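Local coordinates for flavodoxin (Methanosarcina acetivorans C2A, PDB 5WID), which binds flavin mononucleotide and, as expected for its family, probably serves as an electron carrier between redox partners, at residues 88-93 / 117-122. Sequence-based numbering, arbitrary orientation.
Sequences GSYGWS and RILHKP. With FMN (flavin mononucleotide), chain D.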
loop_
_atom_site.group_PDB
_atom_site.type_symbol
_atom_site.label_atom_id
_atom_site.label_comp_id
_atom_site.label_asym_id
_atom_site.label_seq_id
_atom_site.Cartn_x
_atom_site.Cartn_y
_atom_site.Cartn_z
ATOM N N GLY A 88 -5.717 0.738 4.024
ATOM C CA GLY A 88 -5.882 -0.146 5.173
ATOM C C GLY A 88 -7.316 -0.312 5.631
ATOM O O GLY A 88 -8.180 0.493 5.285
ATOM N N SER A 89 -7.581 -1.341 6.430
ATOM C CA SER A 89 -8.896 -1.558 7.024
ATOM C C SER A 89 -8.884 -1.052 8.461
ATOM O O SER A 89 -7.838 -1.024 9.111
ATOM C CB SER A 89 -9.261 -3.046 6.981
ATOM O OG SER A 89 -10.505 -3.318 7.603
ATOM N N TYR A 90 -10.045 -0.636 8.954
ATOM C CA TYR A 90 -10.103 -0.052 10.289
ATOM C C TYR A 90 -11.485 -0.260 10.884
ATOM O O TYR A 90 -12.420 -0.662 10.195
ATOM C CB TYR A 90 -9.740 1.439 10.256
ATOM C CG TYR A 90 -10.805 2.345 9.658
ATOM C CD1 TYR A 90 -11.069 2.343 8.286
ATOM C CD2 TYR A 90 -11.538 3.209 10.469
ATOM C CE1 TYR A 90 -12.037 3.183 7.745
ATOM C CE2 TYR A 90 -12.493 4.070 9.931
ATOM C CZ TYR A 90 -12.745 4.042 8.578
ATOM O OH TYR A 90 -13.707 4.881 8.048
ATOM N N GLY A 91 -11.609 0.044 12.182
ATOM C CA GLY A 91 -12.861 -0.159 12.882
ATOM C C GLY A 91 -13.638 1.089 13.251
ATOM O O GLY A 91 -14.867 1.024 13.359
ATOM N N TRP A 92 -12.966 2.216 13.500
ATOM C CA TRP A 92 -13.726 3.435 13.773
ATOM C C TRP A 92 -12.926 4.717 13.588
ATOM O O TRP A 92 -13.477 5.710 13.103
ATOM C CB TRP A 92 -14.338 3.408 15.186
ATOM C CG TRP A 92 -13.396 3.514 16.350
ATOM C CD1 TRP A 92 -13.099 4.644 17.069
ATOM C CD2 TRP A 92 -12.678 2.443 16.971
ATOM N NE1 TRP A 92 -12.222 4.341 18.086
ATOM C CE2 TRP A 92 -11.951 2.999 18.052
ATOM C CE3 TRP A 92 -12.576 1.070 16.724
ATOM C CZ2 TRP A 92 -11.130 2.229 18.871
ATOM C CZ3 TRP A 92 -11.760 0.304 17.544
ATOM C CH2 TRP A 92 -11.045 0.888 18.604
ATOM N N SER A 93 -11.652 4.730 13.979
ATOM C CA SER A 93 -10.867 5.958 13.924
ATOM C C SER A 93 -10.002 6.055 12.669
ATOM O O SER A 93 -9.896 7.135 12.076
ATOM C CB SER A 93 -10.001 6.095 15.189
ATOM O OG SER A 93 -8.990 5.101 15.282
ATOM N N ARG A 117 -9.073 3.928 2.926
ATOM C CA ARG A 117 -9.365 3.138 4.115
ATOM C C ARG A 117 -10.791 2.605 4.028
ATOM O O ARG A 117 -11.679 3.244 3.456
ATOM C CB ARG A 117 -9.158 3.951 5.406
ATOM C CG ARG A 117 -9.980 5.192 5.479
ATOM C CD ARG A 117 -9.708 5.982 6.763
ATOM N NE ARG A 117 -10.550 7.171 6.794
ATOM C CZ ARG A 117 -10.365 8.196 7.610
ATOM N NH1 ARG A 117 -9.358 8.185 8.488
ATOM N NH2 ARG A 117 -11.185 9.236 7.548
ATOM N N ILE A 118 -11.000 1.413 4.578
ATOM C CA ILE A 118 -12.269 0.699 4.459
ATOM C C ILE A 118 -12.640 0.115 5.814
ATOM O O ILE A 118 -11.844 -0.611 6.414
ATOM C CB ILE A 118 -12.188 -0.433 3.416
ATOM C CG1 ILE A 118 -11.932 0.140 2.017
ATOM C CG2 ILE A 118 -13.497 -1.242 3.403
ATOM C CD1 ILE A 118 -13.148 0.808 1.431
ATOM N N LEU A 119 -13.865 0.382 6.265
ATOM C CA LEU A 119 -14.333 -0.150 7.541
ATOM C C LEU A 119 -14.522 -1.664 7.498
ATOM O O LEU A 119 -15.157 -2.197 6.583
ATOM C CB LEU A 119 -15.655 0.520 7.929
ATOM C CG LEU A 119 -15.553 1.908 8.541
ATOM C CD1 LEU A 119 -16.899 2.603 8.419
ATOM C CD2 LEU A 119 -15.127 1.797 10.004
ATOM N N HIS A 120 -13.973 -2.349 8.497
ATOM C CA HIS A 120 -14.241 -3.772 8.798
ATOM C C HIS A 120 -13.914 -4.629 7.569
ATOM O O HIS A 120 -12.923 -4.376 6.865
ATOM C CB HIS A 120 -15.666 -3.925 9.297
ATOM C CG HIS A 120 -16.029 -2.984 10.399
ATOM N ND1 HIS A 120 -15.319 -2.914 11.578
ATOM C CD2 HIS A 120 -17.027 -2.075 10.502
ATOM C CE1 HIS A 120 -15.870 -2.005 12.365
ATOM N NE2 HIS A 120 -16.903 -1.477 11.734
ATOM N N LYS A 121 -14.712 -5.662 7.296
ATOM C CA LYS A 121 -14.391 -6.564 6.200
ATOM C C LYS A 121 -14.832 -5.952 4.877
ATOM O O LYS A 121 -16.000 -5.560 4.740
ATOM C CB LYS A 121 -15.080 -7.908 6.390
ATOM C CG LYS A 121 -14.814 -8.893 5.279
ATOM C CD LYS A 121 -15.609 -10.176 5.525
ATOM C CE LYS A 121 -15.464 -11.151 4.364
ATOM N NZ LYS A 121 -14.114 -11.765 4.344
ATOM N N PRO A 122 -13.939 -5.856 3.896
ATOM C CA PRO A 122 -14.326 -5.300 2.593
ATOM C C PRO A 122 -15.439 -6.111 1.950
ATOM O O PRO A 122 -15.343 -7.334 1.827
ATOM C CB PRO A 122 -13.029 -5.382 1.774
ATOM C CG PRO A 122 -11.931 -5.329 2.806
ATOM C CD PRO A 122 -12.487 -6.089 3.996
HETATM N N1 FMN D . -9.745 0.400 14.489
HETATM C C2 FMN D . -9.608 1.767 14.495
HETATM O O2 FMN D . -10.104 2.434 13.582
HETATM N N3 FMN D . -8.918 2.394 15.519
HETATM C C4 FMN D . -8.347 1.670 16.533
HETATM O O4 FMN D . -7.728 2.274 17.423
HETATM C C4A FMN D . -8.496 0.281 16.534
HETATM N N5 FMN D . -7.956 -0.486 17.545
HETATM C C5A FMN D . -8.113 -1.858 17.534
HETATM C C6 FMN D . -7.564 -2.607 18.574
HETATM C C7 FMN D . -7.708 -3.986 18.579
HETATM C C7M FMN D . -7.103 -4.774 19.712
HETATM C C8 FMN D . -8.412 -4.621 17.559
HETATM C C8M FMN D . -8.579 -6.115 17.559
HETATM C C9 FMN D . -8.969 -3.871 16.516
HETATM C C9A FMN D . -8.816 -2.489 16.510
HETATM N N10 FMN D . -9.353 -1.727 15.485
HETATM C C10 FMN D . -9.202 -0.352 15.504
HETATM C "C1'" FMN D . -10.131 -2.369 14.383
HETATM C "C2'" FMN D . -9.271 -2.952 13.264
HETATM O "O2'" FMN D . -8.493 -1.968 12.603
HETATM C "C3'" FMN D . -10.236 -3.583 12.265
HETATM O "O3'" FMN D . -10.830 -4.721 12.865
HETATM C "C4'" FMN D . -9.597 -3.964 10.927
HETATM O "O4'" FMN D . -10.638 -4.390 10.070
HETATM C "C5'" FMN D . -8.535 -5.060 11.045
HETATM O "O5'" FMN D . -7.969 -5.236 9.757
HETATM P P FMN D . -6.874 -6.383 9.500
HETATM O O1P FMN D . -6.219 -6.060 8.180
HETATM O O2P FMN D . -5.855 -6.326 10.620
HETATM O O3P FMN D . -7.581 -7.710 9.459
HETATM O O HOH W 1 -8.830 9.519 11.305
#
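The ring of Tyr90 lies between two aliphatic groups of 117-122: CD2 of Leu119 sits over one face, 3.7 Å from the ring centroid, and CD of Arg117 over the other, while flavin O2 lies at the ring edge. The Trp92 indole turns one face to the flavin, whose N3 lies over its centre, 3.8 Å above the plane; Tyr90 O lies over one face of the His120 ring. Both Tyr90 contacts are CH-pi, suiting a branched leucine and the methylenes of an extended arginine. With Tyr90 CG between the backbone N and the carbonyl carbon (chi1 73°), the ring leans toward the neighbouring strand. The Arg117 guanidinium adds at most a weak cation-pi attraction; its NH1 bonds to Gly94 O and, through a water, to Ser93 O. An alanine in place of Tyr90 would probably open a gap between Leu119 and the Arg117 methylenes and leave the leucine freer to turn. The backbones pair in parallel, with Ile118 N bonded to Gly88 O, Tyr90 N to Ile118 O and His120 N to Tyr90 O, the last nearly straight at 167°. Gly88 has backbone angles that would jam a side chain against the preceding carbonyl. On the sheet's other side, the small hydroxyl of Ser89 donates to His120 O at 2.7 Å from OG and accepts from flavin O4', tying the ribityl chain to both segments. Gly91 leaves room for flavin C1', and its N reaches N1 and O2; O2 also receives Trp92 N and Ser93 N. Ser93 OG accepts from flavin N3 and also bonds to Glu95 OE1. These are the C-terminal ends of paired parallel strands in a right-handed beta-alpha-beta unit of the flavodoxin fold, where the loop after strand 83-90 holds the flavin's pyrimidine end.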